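PDB 3MDN: glutamine aminotransferase class-II domain protein from Ruegeria pomeroyi, which probably acts as a class-II (Ntn-type) glutamine amidotransferase, a family that hydrolyses the amide of glutamine to release ammonia. Local coordinates for residues Gly58-Val63 with Pro70-Val75; Asp133-Tyr138 with Leu151-Gly156; Asp160-Leu165 with Gly242-Ile247. All coordinates share one frame; numbering follows the deposited sequence.

Contact 1: Gly58-Val63 with Pro70-Val75; sequences GLYRDV and PNLRAV
N71 meets Y60 through its CB. The carbon lies 3.4 Å from Y60 OH, at the edge of the phenol ring and near its plane. The two side chains cross at about a right angle, and the amide and ring planes are 62° apart. The N71 amide is used elsewhere. Its OD1 accepts from R61 N of the second subunit, and R61 O of this chain accepts from N71 ND2 of that subunit.

L72 follows and comes over one face of the Y60 ring. Its CB is 3.9 Å from Y60 CE1. Its CD1 sits 4.1 Å above the ring plane, displaced toward the rim. CG of L72 is anti to the backbone N (chi1 -178°), and this carries the branch across the ring. L72 N is 3.4 Å from Y60 OH, but the angle is poor and no hydrogen bond forms. The phenol is instead hydrogen-bonded to D69 OD2, just before the helix.

This is strand-to-helix packing at the border of the seven-stranded antiparallel sheet. Strand 58-61 is its outermost strand on this side within the chain, and helix 70-78 follows after a short loop. The N-to-C directions of strand 58-61 and helix 70-75 are 147° apart, closer to antiparallel than to parallel, and their axes come within 10.0 Å. The sheet is consistent with the Ntn-hydrolase fold expected for this family.

V75, one turn after N71, adds a looser apolar contact. Its CG2 lies 4.4 Å from Y60 CD2 and approaches the ring obliquely. The V75 side chain also touches L16.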
# COMPACT_ATOMS: atom_id res chain seq x y z
N GLY D 58 3.14 -2.00 -20.74
CA GLY D 58 3.39 -2.04 -19.29
C GLY D 58 2.20 -1.39 -18.60
O GLY D 58 1.63 -0.43 -19.12
N LEU D 59 1.82 -1.91 -17.44
CA LEU D 59 0.69 -1.37 -16.67
C LEU D 59 1.06 -1.13 -15.18
O LEU D 59 1.50 -2.04 -14.49
CB LEU D 59 -0.49 -2.32 -16.78
CG LEU D 59 -1.81 -1.87 -16.16
CD1 LEU D 59 -2.35 -0.59 -16.88
CD2 LEU D 59 -2.85 -2.99 -16.20
N TYR D 60 0.92 0.11 -14.70
CA TYR D 60 1.22 0.44 -13.31
C TYR D 60 -0.01 1.12 -12.73
O TYR D 60 -0.48 2.12 -13.27
CB TYR D 60 2.45 1.37 -13.17
CG TYR D 60 2.86 1.64 -11.72
CD1 TYR D 60 1.98 2.27 -10.83
CD2 TYR D 60 4.10 1.26 -11.23
CE1 TYR D 60 2.33 2.52 -9.51
CE2 TYR D 60 4.47 1.50 -9.90
CZ TYR D 60 3.57 2.13 -9.05
OH TYR D 60 3.90 2.37 -7.73
N ARG D 61 -0.52 0.57 -11.64
CA ARG D 61 -1.65 1.15 -10.94
C ARG D 61 -1.69 0.80 -9.45
O ARG D 61 -1.42 -0.33 -9.04
CB ARG D 61 -2.97 0.78 -11.60
CG ARG D 61 -3.06 -0.64 -12.07
CD ARG D 61 -4.29 -0.83 -12.94
NE ARG D 61 -4.73 -2.21 -12.85
CZ ARG D 61 -5.93 -2.67 -13.20
NH1 ARG D 61 -6.84 -1.84 -13.67
NH2 ARG D 61 -6.20 -3.96 -13.07
N ASP D 62 -2.05 1.79 -8.65
CA ASP D 62 -2.04 1.68 -7.23
C ASP D 62 -3.08 2.65 -6.73
O ASP D 62 -3.58 3.45 -7.53
CB ASP D 62 -0.66 2.08 -6.71
CG ASP D 62 -0.21 1.22 -5.56
OD1 ASP D 62 -1.10 0.74 -4.81
OD2 ASP D 62 1.01 1.03 -5.42
N VAL D 63 -3.39 2.62 -5.44
CA VAL D 63 -4.38 3.55 -4.88
C VAL D 63 -3.74 4.81 -4.29
O VAL D 63 -4.39 5.58 -3.57
CB VAL D 63 -5.31 2.88 -3.85
CG1 VAL D 63 -6.28 1.91 -4.54
CG2 VAL D 63 -4.50 2.19 -2.74
N PRO D 70 6.35 7.13 -4.33
CA PRO D 70 7.72 7.32 -4.86
C PRO D 70 8.10 6.28 -5.93
O PRO D 70 8.97 6.53 -6.76
CB PRO D 70 8.60 7.18 -3.61
CG PRO D 70 7.77 6.40 -2.64
CD PRO D 70 6.34 6.72 -2.92
N ASN D 71 7.46 5.11 -5.92
CA ASN D 71 7.70 4.15 -6.98
C ASN D 71 7.14 4.66 -8.32
O ASN D 71 7.84 4.68 -9.33
CB ASN D 71 7.13 2.78 -6.63
CG ASN D 71 7.80 2.16 -5.42
OD1 ASN D 71 8.99 2.37 -5.17
ND2 ASN D 71 7.04 1.41 -4.65
N LEU D 72 5.88 5.11 -8.31
CA LEU D 72 5.28 5.71 -9.50
C LEU D 72 6.09 6.94 -9.94
O LEU D 72 6.38 7.13 -11.13
CB LEU D 72 3.81 6.08 -9.28
CG LEU D 72 3.08 6.68 -10.51
CD1 LEU D 72 3.42 5.98 -11.83
CD2 LEU D 72 1.54 6.69 -10.32
N ARG D 73 6.48 7.75 -8.98
CA ARG D 73 7.31 8.92 -9.27
C ARG D 73 8.66 8.54 -9.92
O ARG D 73 9.14 9.25 -10.82
CB ARG D 73 7.54 9.73 -7.99
CG ARG D 73 8.04 11.14 -8.26
CD ARG D 73 7.80 12.07 -7.07
NE ARG D 73 8.28 13.43 -7.34
CZ ARG D 73 7.64 14.31 -8.12
NH1 ARG D 73 6.51 13.99 -8.71
NH2 ARG D 73 8.15 15.52 -8.30
N ALA D 74 9.27 7.44 -9.46
CA ALA D 74 10.52 6.97 -10.06
C ALA D 74 10.32 6.44 -11.49
O ALA D 74 11.12 6.74 -12.37
CB ALA D 74 11.19 5.90 -9.18
N VAL D 75 9.28 5.65 -11.71
CA VAL D 75 8.96 5.14 -13.04
C VAL D 75 8.67 6.28 -14.03
O VAL D 75 9.24 6.35 -15.14
CB VAL D 75 7.74 4.19 -13.00
CG1 VAL D 75 7.19 3.94 -14.42
CG2 VAL D 75 8.08 2.89 -12.33

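Contact 2: Asp133-Tyr138 with Leu151-Gly156; sequences DEFYTY and LALSEG
F135 lays its ring against the end of helix 144-154, where L153 and S154 receive it. This is helix-to-helix packing in the glutamine amidotransferase class-II domain, between a short, weakly bonded helical turn at about 133-136 and the last turn of the longer helix. That last turn closes in a Schellman motif with G156 as the C-prime residue. G156 has positive phi, and its N bonds to L153 O.

The main interaction is CH-pi. L153 CB stands 3.6 Å from the centroid of the F135 ring, only 7° off the ring normal. It is thus almost directly over the centre of the face. F135 CG is anti to its carbonyl carbon (chi1 -61°), and the ring reaches across to the helix from there. The opposite face carries E134 CG, offset toward the rim, so the ring lies between two aliphatic groups.

Apolar side-chain contacts extend this. The L153 branches reach two ring carbons: CD2 is 4.1 Å from F135 CE1, and CD1 is 4.2 Å from F135 CD1. The two side chains cross at about a right angle. L153 also touches A106 of strand 104-106.

Contacts with polar atoms are of van der Waals kind. No hydrogen bond spans the two segments. The S154 hydroxyl bonds to L150 O within its helix and to A132 N just before 133-138. This links the helix directly to the start of the short turn. S154 N approaches the ring obliquely, 3.8 Å from F135 CD2. L153 O lies 3.6 Å from F135 CE2.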
# COMPACT_ATOMS: atom_id res chain seq x y z
N ASP D 133 -17.30 -15.09 -23.32
CA ASP D 133 -16.47 -16.03 -22.57
C ASP D 133 -14.98 -15.78 -22.81
O ASP D 133 -14.17 -15.87 -21.89
CB ASP D 133 -16.78 -17.49 -22.99
CG ASP D 133 -18.24 -17.90 -22.74
OD1 ASP D 133 -18.64 -18.95 -23.28
OD2 ASP D 133 -18.99 -17.19 -22.03
N GLU D 134 -14.61 -15.51 -24.06
CA GLU D 134 -13.21 -15.32 -24.44
C GLU D 134 -12.52 -14.22 -23.60
O GLU D 134 -11.33 -14.29 -23.32
CB GLU D 134 -13.16 -14.90 -25.92
CG GLU D 134 -11.79 -15.02 -26.60
CD GLU D 134 -11.77 -14.44 -28.02
OE1 GLU D 134 -12.84 -14.36 -28.67
OE2 GLU D 134 -10.67 -14.08 -28.48
N PHE D 135 -13.27 -13.19 -23.25
CA PHE D 135 -12.65 -12.06 -22.57
C PHE D 135 -13.03 -12.01 -21.09
O PHE D 135 -12.52 -11.15 -20.36
CB PHE D 135 -12.95 -10.72 -23.29
CG PHE D 135 -12.42 -10.66 -24.70
CD1 PHE D 135 -11.08 -10.41 -24.93
CD2 PHE D 135 -13.25 -10.93 -25.78
CE1 PHE D 135 -10.59 -10.38 -26.25
CE2 PHE D 135 -12.78 -10.93 -27.08
CZ PHE D 135 -11.44 -10.64 -27.31
N TYR D 136 -13.87 -12.94 -20.66
CA TYR D 136 -14.38 -12.90 -19.29
C TYR D 136 -13.26 -13.05 -18.25
O TYR D 136 -13.29 -12.42 -17.19
CB TYR D 136 -15.52 -13.90 -19.06
CG TYR D 136 -16.32 -13.53 -17.84
CD1 TYR D 136 -15.99 -14.04 -16.58
CD2 TYR D 136 -17.38 -12.64 -17.93
CE1 TYR D 136 -16.71 -13.68 -15.45
CE2 TYR D 136 -18.11 -12.27 -16.81
CZ TYR D 136 -17.78 -12.79 -15.58
OH TYR D 136 -18.51 -12.41 -14.46
N THR D 137 -12.27 -13.86 -18.58
CA THR D 137 -11.11 -14.01 -17.74
C THR D 137 -10.42 -12.66 -17.37
O THR D 137 -9.78 -12.55 -16.34
CB THR D 137 -10.09 -14.96 -18.40
OG1 THR D 137 -9.00 -15.16 -17.52
CG2 THR D 137 -9.58 -14.37 -19.73
N TYR D 138 -10.53 -11.65 -18.23
CA TYR D 138 -9.99 -10.32 -17.93
C TYR D 138 -10.86 -9.48 -16.97
O TYR D 138 -10.49 -8.37 -16.61
CB TYR D 138 -9.77 -9.54 -19.24
CG TYR D 138 -8.85 -10.27 -20.20
CD1 TYR D 138 -9.34 -10.86 -21.36
CD2 TYR D 138 -7.49 -10.40 -19.93
CE1 TYR D 138 -8.49 -11.55 -22.23
CE2 TYR D 138 -6.64 -11.09 -20.80
CZ TYR D 138 -7.14 -11.65 -21.95
OH TYR D 138 -6.30 -12.35 -22.80
N LEU D 151 -16.51 -5.53 -23.10
CA LEU D 151 -17.60 -5.55 -24.08
C LEU D 151 -17.14 -5.09 -25.46
O LEU D 151 -17.57 -5.62 -26.47
CB LEU D 151 -18.76 -4.65 -23.66
CG LEU D 151 -19.86 -4.96 -22.64
CD1 LEU D 151 -21.14 -4.28 -23.16
CD2 LEU D 151 -20.15 -6.44 -22.49
N ALA D 152 -16.30 -4.06 -25.52
CA ALA D 152 -15.78 -3.61 -26.80
C ALA D 152 -14.87 -4.67 -27.44
O ALA D 152 -14.94 -4.90 -28.66
CB ALA D 152 -15.07 -2.25 -26.67
N LEU D 153 -14.02 -5.30 -26.63
CA LEU D 153 -13.28 -6.49 -27.11
C LEU D 153 -14.24 -7.56 -27.63
O LEU D 153 -14.07 -8.05 -28.75
CB LEU D 153 -12.32 -7.06 -26.04
CG LEU D 153 -11.06 -6.18 -25.90
CD1 LEU D 153 -10.34 -6.33 -24.56
CD2 LEU D 153 -10.08 -6.37 -27.07
N SER D 154 -15.26 -7.91 -26.83
CA SER D 154 -16.28 -8.91 -27.24
C SER D 154 -16.92 -8.54 -28.58
O SER D 154 -17.27 -9.42 -29.36
CB SER D 154 -17.37 -9.07 -26.17
OG SER D 154 -16.78 -9.33 -24.90
N GLU D 155 -17.04 -7.24 -28.84
CA GLU D 155 -17.64 -6.72 -30.08
C GLU D 155 -16.65 -6.50 -31.25
O GLU D 155 -17.01 -5.90 -32.23
CB GLU D 155 -18.39 -5.40 -29.81
CG GLU D 155 -19.67 -5.50 -28.96
CD GLU D 155 -20.83 -6.19 -29.70
OE1 GLU D 155 -20.81 -6.27 -30.93
OE2 GLU D 155 -21.76 -6.69 -29.04
N GLY D 156 -15.41 -6.98 -31.14
CA GLY D 156 -14.45 -6.86 -32.25
C GLY D 156 -13.49 -5.67 -32.20
O GLY D 156 -12.98 -5.26 -33.25

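Contact 3: Asp160-Leu165 with Gly242-Ile247; sequences DPHGAL and GRMLTI
M244, a selenomethionine, points its side chain from the strand toward the helix and ends between H162 and L165. Its CG is anti to the backbone N, and the chain runs extended as far as SE. It then bends at chi3 (-57°), which turns CE toward L165.

SE meets the base of H162. It is 3.7 Å from H162 CA and 3.8 Å from H162 CB. It approaches the imidazole obliquely, with the ring centroid 4.8 Å away and the line 63° off the ring normal. The ring is held farther out, where H162 NE2 is hydrogen-bonded to D256 O and the ring packs edge-to-face with F257.

The contact joins the first turn of helix 161-179 to strand 243-248, an antiparallel member of the second large sheet. Helix covering sheet in this way fits the layered alpha-beta build of Ntn hydrolases. D160 is the N-cap of the helix, and its OD1 accepts from G163 N at 3.1 Å. The donor comes from above the carboxylate plane, 52° out of it. D160 OD2 forms a salt bridge with R167.

L165 lies one turn along from P161 and crosses M244 obliquely. Its CD2 is 3.8 Å from M244 CE. Both side chains also touch A200 of strand 197-203 and F257.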
# COMPACT_ATOMS: atom_id res chain seq x y z
N ASP D 160 -11.95 -3.79 -35.42
CA ASP D 160 -12.93 -2.75 -35.78
C ASP D 160 -13.22 -1.84 -34.57
O ASP D 160 -14.30 -1.90 -34.01
CB ASP D 160 -14.22 -3.45 -36.26
CG ASP D 160 -15.38 -2.48 -36.54
OD1 ASP D 160 -15.14 -1.26 -36.77
OD2 ASP D 160 -16.54 -2.95 -36.52
N PRO D 161 -12.26 -1.00 -34.18
CA PRO D 161 -12.37 -0.25 -32.92
C PRO D 161 -13.56 0.70 -32.83
O PRO D 161 -14.26 0.70 -31.82
CB PRO D 161 -11.07 0.54 -32.85
CG PRO D 161 -10.17 -0.01 -33.91
CD PRO D 161 -11.05 -0.66 -34.94
N HIS D 162 -13.81 1.46 -33.89
CA HIS D 162 -14.95 2.37 -33.96
C HIS D 162 -16.29 1.65 -33.83
O HIS D 162 -17.11 2.01 -32.97
CB HIS D 162 -14.88 3.15 -35.29
CG HIS D 162 -16.05 4.06 -35.53
ND1 HIS D 162 -17.31 3.60 -35.83
CD2 HIS D 162 -16.12 5.41 -35.58
CE1 HIS D 162 -18.12 4.63 -36.03
NE2 HIS D 162 -17.42 5.74 -35.90
N GLY D 163 -16.52 0.67 -34.72
CA GLY D 163 -17.75 -0.15 -34.68
C GLY D 163 -17.91 -0.87 -33.35
O GLY D 163 -18.99 -0.88 -32.76
N ALA D 164 -16.82 -1.43 -32.83
CA ALA D 164 -16.90 -2.22 -31.60
C ALA D 164 -17.21 -1.34 -30.38
O ALA D 164 -18.04 -1.70 -29.56
CB ALA D 164 -15.64 -3.02 -31.38
N LEU D 165 -16.57 -0.18 -30.27
CA LEU D 165 -16.87 0.68 -29.14
C LEU D 165 -18.33 1.16 -29.25
O LEU D 165 -19.09 1.14 -28.28
CB LEU D 165 -15.89 1.85 -29.06
CG LEU D 165 -16.16 2.77 -27.87
CD1 LEU D 165 -15.96 1.99 -26.57
CD2 LEU D 165 -15.26 3.95 -27.89
N GLY D 242 -19.95 13.15 -29.61
CA GLY D 242 -20.42 12.50 -30.86
C GLY D 242 -19.30 12.33 -31.89
O GLY D 242 -19.56 12.24 -33.09
N ARG D 243 -18.06 12.27 -31.41
CA ARG D 243 -16.86 12.27 -32.28
C ARG D 243 -15.80 11.27 -31.79
O ARG D 243 -15.71 11.03 -30.60
CB ARG D 243 -16.20 13.68 -32.34
CG ARG D 243 -17.06 14.78 -32.90
CD ARG D 243 -17.29 14.61 -34.41
NE ARG D 243 -16.21 15.21 -35.18
CZ ARG D 243 -16.13 15.22 -36.51
NH1 ARG D 243 -17.06 14.63 -37.23
NH2 ARG D 243 -15.12 15.81 -37.10
N MSE D 244 -15.00 10.74 -32.71
CA MSE D 244 -13.88 9.86 -32.39
C MSE D 244 -12.60 10.34 -33.07
O MSE D 244 -12.60 10.66 -34.27
CB MSE D 244 -14.16 8.40 -32.78
CG MSE D 244 -12.93 7.46 -32.61
SE MSE D 244 -13.37 5.52 -32.68
CE MSE D 244 -14.64 5.54 -31.26
N LEU D 245 -11.53 10.38 -32.30
CA LEU D 245 -10.27 10.89 -32.78
C LEU D 245 -9.35 9.69 -32.99
O LEU D 245 -9.33 8.76 -32.17
CB LEU D 245 -9.67 11.78 -31.70
CG LEU D 245 -8.27 12.36 -31.91
CD1 LEU D 245 -8.32 13.43 -33.04
CD2 LEU D 245 -7.73 12.96 -30.59
N THR D 246 -8.57 9.72 -34.06
CA THR D 246 -7.64 8.64 -34.35
C THR D 246 -6.29 9.30 -34.64
O THR D 246 -6.21 10.17 -35.50
CB THR D 246 -8.09 7.83 -35.60
OG1 THR D 246 -9.32 7.12 -35.31
CG2 THR D 246 -7.00 6.84 -36.07
N ILE D 247 -5.27 8.90 -33.89
CA ILE D 247 -3.91 9.36 -34.11
C ILE D 247 -2.99 8.18 -34.39
O ILE D 247 -2.78 7.30 -33.53
CB ILE D 247 -3.37 10.18 -32.92
CG1 ILE D 247 -4.26 11.43 -32.72
CG2 ILE D 247 -1.92 10.61 -33.22
CD1 ILE D 247 -4.26 11.96 -31.31

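Contacts 2 and 3 are neighbours. Their centres are 17 Å apart, and they meet where helix 144-154 ends and helix 161-179 begins. A164 CB packs 3.3 Å from E155 O and 3.4 Å from A152 O. E155 also forms salt bridges with R167 and R171 of the later helix. Contact 1 is separate. Its centre is 26 Å from contact 2 and 28 Å from contact 3, and it lies on the opposite side of the chain's centre from contact 3. The nearest atoms of contacts 1 and 2 are about 7 Å apart. Contact 1 borders the second subunit and, at V63, the third; contact 2 borders the fourth, while contact 3 touches no other chain.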